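PDB 1DVP: hepatocyte growth factor-regulated tyrosine kinase substrate from Drosophila melanogaster, which acts in endosome membrane invagination and multivesicular body formation, binding ubiquitin and promoting degradation of activated tyrosine kinase receptors. Local coordinates for residues A[85-90]-A[123-128]. Numbering follows the deposited sequence.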
ATOM      1  N   GLU A  85     -24.847   2.686  36.160  1.00 51.77           N
ATOM      2  CA  GLU A  85     -25.092   1.303  36.495  1.00 52.02           C
ATOM      3  C   GLU A  85     -24.099   0.378  35.804  1.00 52.04           C
ATOM      4  O   GLU A  85     -23.398  -0.369  36.474  1.00 52.20           O
ATOM      5  CB  GLU A  85     -26.558   0.915  36.210  1.00 52.24           C
ATOM      6  CG  GLU A  85     -27.137   1.329  34.875  1.00 52.52           C
ATOM      7  CD  GLU A  85     -28.671   1.185  34.834  1.00 52.84           C
ATOM      8  OE1 GLU A  85     -29.209   0.197  35.409  1.00 52.89           O
ATOM      9  OE2 GLU A  85     -29.349   2.056  34.222  1.00 52.97           O
ATOM     10  N   ASN A  86     -23.997   0.454  34.480  1.00 52.07           N
ATOM     11  CA  ASN A  86     -23.068  -0.413  33.761  1.00 51.99           C
ATOM     12  C   ASN A  86     -21.629  -0.404  34.281  1.00 51.96           C
ATOM     13  O   ASN A  86     -20.981  -1.445  34.344  1.00 51.88           O
ATOM     14  CB  ASN A  86     -23.096  -0.083  32.281  1.00 51.91           C
ATOM     15  CG  ASN A  86     -24.385  -0.492  31.636  1.00 51.86           C
ATOM     16  OD1 ASN A  86     -24.935  -1.555  31.955  1.00 51.86           O
ATOM     17  ND2 ASN A  86     -24.880   0.325  30.711  1.00 51.92           N
ATOM     18  N   CYS A  87     -21.129   0.755  34.678  1.00 51.97           N
ATOM     19  CA  CYS A  87     -19.767   0.816  35.177  1.00 52.05           C
ATOM     20  C   CYS A  87     -19.691   0.134  36.529  1.00 52.19           C
ATOM     21  O   CYS A  87     -18.681  -0.478  36.877  1.00 52.09           O
ATOM     22  CB  CYS A  87     -19.306   2.264  35.293  1.00 51.96           C
ATOM     23  SG  CYS A  87     -19.160   3.067  33.698  1.00 51.81           S
ATOM     24  N   GLU A  88     -20.771   0.247  37.292  1.00 52.41           N
ATOM     25  CA  GLU A  88     -20.828  -0.373  38.602  1.00 52.64           C
ATOM     26  C   GLU A  88     -20.980  -1.869  38.412  1.00 52.69           C
ATOM     27  O   GLU A  88     -20.388  -2.658  39.148  1.00 52.73           O
ATOM     28  CB  GLU A  88     -21.987   0.210  39.393  1.00 52.88           C
ATOM     29  CG  GLU A  88     -21.688   1.600  39.944  1.00 53.14           C
ATOM     30  CD  GLU A  88     -22.867   2.200  40.683  1.00 53.52           C
ATOM     31  OE1 GLU A  88     -23.672   2.931  40.061  1.00 53.62           O
ATOM     32  OE2 GLU A  88     -23.000   1.924  41.894  1.00 53.78           O
ATOM     33  N   MET A  89     -21.760  -2.250  37.402  1.00 52.82           N
ATOM     34  CA  MET A  89     -21.970  -3.661  37.065  1.00 52.97           C
ATOM     35  C   MET A  89     -20.605  -4.237  36.688  1.00 52.56           C
ATOM     36  O   MET A  89     -20.214  -5.314  37.135  1.00 52.55           O
ATOM     37  CB  MET A  89     -22.909  -3.811  35.860  1.00 53.71           C
ATOM     38  CG  MET A  89     -22.166  -4.086  34.524  1.00 54.85           C
ATOM     39  SD  MET A  89     -21.887  -5.866  34.014  1.00 56.40           S
ATOM     40  CE  MET A  89     -23.138  -5.901  32.701  1.00 55.72           C
ATOM     41  N   PHE A  90     -19.881  -3.506  35.853  1.00 51.93           N
ATOM     42  CA  PHE A  90     -18.589  -3.976  35.434  1.00 51.52           C
ATOM     43  C   PHE A  90     -17.789  -4.274  36.664  1.00 51.35           C
ATOM     44  O   PHE A  90     -17.033  -5.246  36.732  1.00 51.21           O
ATOM     45  CB  PHE A  90     -17.908  -2.916  34.581  1.00 51.27           C
ATOM     46  CG  PHE A  90     -18.452  -2.844  33.187  1.00 51.06           C
ATOM     47  CD1 PHE A  90     -18.439  -1.651  32.476  1.00 51.02           C
ATOM     48  CD2 PHE A  90     -18.969  -3.985  32.571  1.00 50.90           C
ATOM     49  CE1 PHE A  90     -18.936  -1.598  31.159  1.00 50.90           C
ATOM     50  CE2 PHE A  90     -19.460  -3.936  31.279  1.00 50.84           C
ATOM     51  CZ  PHE A  90     -19.442  -2.739  30.569  1.00 50.80           C
ATOM     52  N   TYR A 123     -18.392  10.948  29.265  1.00 55.31           N
ATOM     53  CA  TYR A 123     -17.948   9.791  30.045  1.00 55.64           C
ATOM     54  C   TYR A 123     -16.951  10.118  31.156  1.00 55.92           C
ATOM     55  O   TYR A 123     -16.080  10.992  30.993  1.00 56.08           O
ATOM     56  CB  TYR A 123     -17.404   8.743  29.066  1.00 55.52           C
ATOM     57  CG  TYR A 123     -18.264   8.700  27.818  1.00 55.34           C
ATOM     58  CD1 TYR A 123     -17.747   9.076  26.577  1.00 55.25           C
ATOM     59  CD2 TYR A 123     -19.632   8.445  27.905  1.00 55.25           C
ATOM     60  CE1 TYR A 123     -18.567   9.215  25.466  1.00 55.19           C
ATOM     61  CE2 TYR A 123     -20.462   8.586  26.799  1.00 55.19           C
ATOM     62  CZ  TYR A 123     -19.926   8.975  25.586  1.00 55.19           C
ATOM     63  OH  TYR A 123     -20.748   9.147  24.499  1.00 55.17           O
ATOM     64  N   GLN A 124     -17.104   9.434  32.298  1.00 56.26           N
ATOM     65  CA  GLN A 124     -16.232   9.631  33.472  1.00 56.37           C
ATOM     66  C   GLN A 124     -16.568   8.655  34.622  1.00 56.30           C
ATOM     67  O   GLN A 124     -15.770   8.439  35.545  1.00 56.19           O
ATOM     68  CB  GLN A 124     -16.339  11.088  33.934  1.00 56.62           C
ATOM     69  CG  GLN A 124     -17.131  11.326  35.222  1.00 56.96           C
ATOM     70  CD  GLN A 124     -16.218  11.498  36.433  1.00 57.18           C
ATOM     71  OE1 GLN A 124     -16.668  11.859  37.532  1.00 57.35           O
ATOM     72  NE2 GLN A 124     -14.928  11.241  36.236  1.00 57.27           N
ATOM     73  N   ALA A 125     -17.765   8.073  34.553  1.00 56.40           N
ATOM     74  CA  ALA A 125     -18.218   7.084  35.529  1.00 56.47           C
ATOM     75  C   ALA A 125     -17.210   5.946  35.485  1.00 56.51           C
ATOM     76  O   ALA A 125     -17.102   5.142  36.416  1.00 56.47           O
ATOM     77  CB  ALA A 125     -19.594   6.566  35.145  1.00 56.44           C
ATOM     78  N   ILE A 126     -16.482   5.888  34.368  1.00 56.63           N
ATOM     79  CA  ILE A 126     -15.456   4.889  34.153  1.00 56.61           C
ATOM     80  C   ILE A 126     -14.241   5.285  34.973  1.00 56.65           C
ATOM     81  O   ILE A 126     -13.721   4.467  35.727  1.00 56.61           O
ATOM     82  CB  ILE A 126     -15.024   4.810  32.663  1.00 56.65           C
ATOM     83  CG1 ILE A 126     -16.139   5.313  31.756  1.00 56.53           C
ATOM     84  CG2 ILE A 126     -14.696   3.369  32.301  1.00 56.64           C
ATOM     85  CD1 ILE A 126     -15.696   5.505  30.339  1.00 56.59           C
ATOM     86  N   LYS A 127     -13.786   6.533  34.821  1.00 56.69           N
ATOM     87  CA  LYS A 127     -12.612   7.022  35.562  1.00 56.81           C
ATOM     88  C   LYS A 127     -12.765   6.851  37.065  1.00 56.82           C
ATOM     89  O   LYS A 127     -11.802   6.555  37.766  1.00 56.81           O
ATOM     90  CB  LYS A 127     -12.350   8.501  35.273  1.00 56.84           C
ATOM     91  CG  LYS A 127     -11.238   9.098  36.128  1.00 56.87           C
ATOM     92  CD  LYS A 127     -10.805  10.495  35.637  1.00 56.98           C
ATOM     93  CE  LYS A 127     -11.866  11.577  35.838  1.00 56.92           C
ATOM     94  NZ  LYS A 127     -11.991  11.982  37.262  1.00 56.97           N
ATOM     95  N   ASP A 128     -13.985   7.031  37.551  1.00 56.94           N
ATOM     96  CA  ASP A 128     -14.269   6.892  38.974  1.00 57.03           C
ATOM     97  C   ASP A 128     -14.344   5.445  39.440  1.00 57.09           C
ATOM     98  O   ASP A 128     -13.896   5.119  40.550  1.00 57.19           O
ATOM     99  CB  ASP A 128     -15.557   7.628  39.292  1.00 57.09           C
ATOM    100  CG  ASP A 128     -15.394   9.120  39.164  1.00 57.18           C
ATOM    101  OD1 ASP A 128     -16.357   9.779  38.736  1.00 57.26           O
ATOM    102  OD2 ASP A 128     -14.297   9.634  39.496  1.00 57.18           O
TER
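Cys87 projects from helix 84-96 onto the first turn of helix 125-135, where Ala125 and Ile126 receive it; both helices belong to the right-handed superhelix of helices of the VHS domain. The whole contact buries 112 Å², both sides summed, and its tight part centres on one sulfur. Cys87 SG lies 3.8 Å from Ala125 CB and 4.2 Å from Ile126 CG1, so the thiol rests against a methyl and a methylene. The CB of Cys87 already points at helix 125-135; chi1 of -67° then sets SG anti to the carbonyl carbon and beside the backbone N, where it meets Ala125 CB. Small residues suit this place, since the CA atoms of Cys87 and Ile126 are just 6.0 Å apart, and a side chain as short as alanine's lets Cys87 SG also reach the backbone, 3.9 Å from Ile126 N. Ile126, branched and buried, turns the rest of its side chain inward to Trp113 of helix 100-116 and to Phe82 and Phe117. On the same inner side of helix 84-96, Phe90 packs on Phe44, Val81 and Met106. The other flank is loose: Glu88 CG comes no nearer than 6.8 Å, to Ala125 O, and as a charged residue Glu88 suits the solvent-exposed surface. No hydrogen bond joins the two segments; Ala125 O accepts one from Thr129 OG1 of its own helix, while Cys87 CB approaches that same oxygen at 3.8 Å.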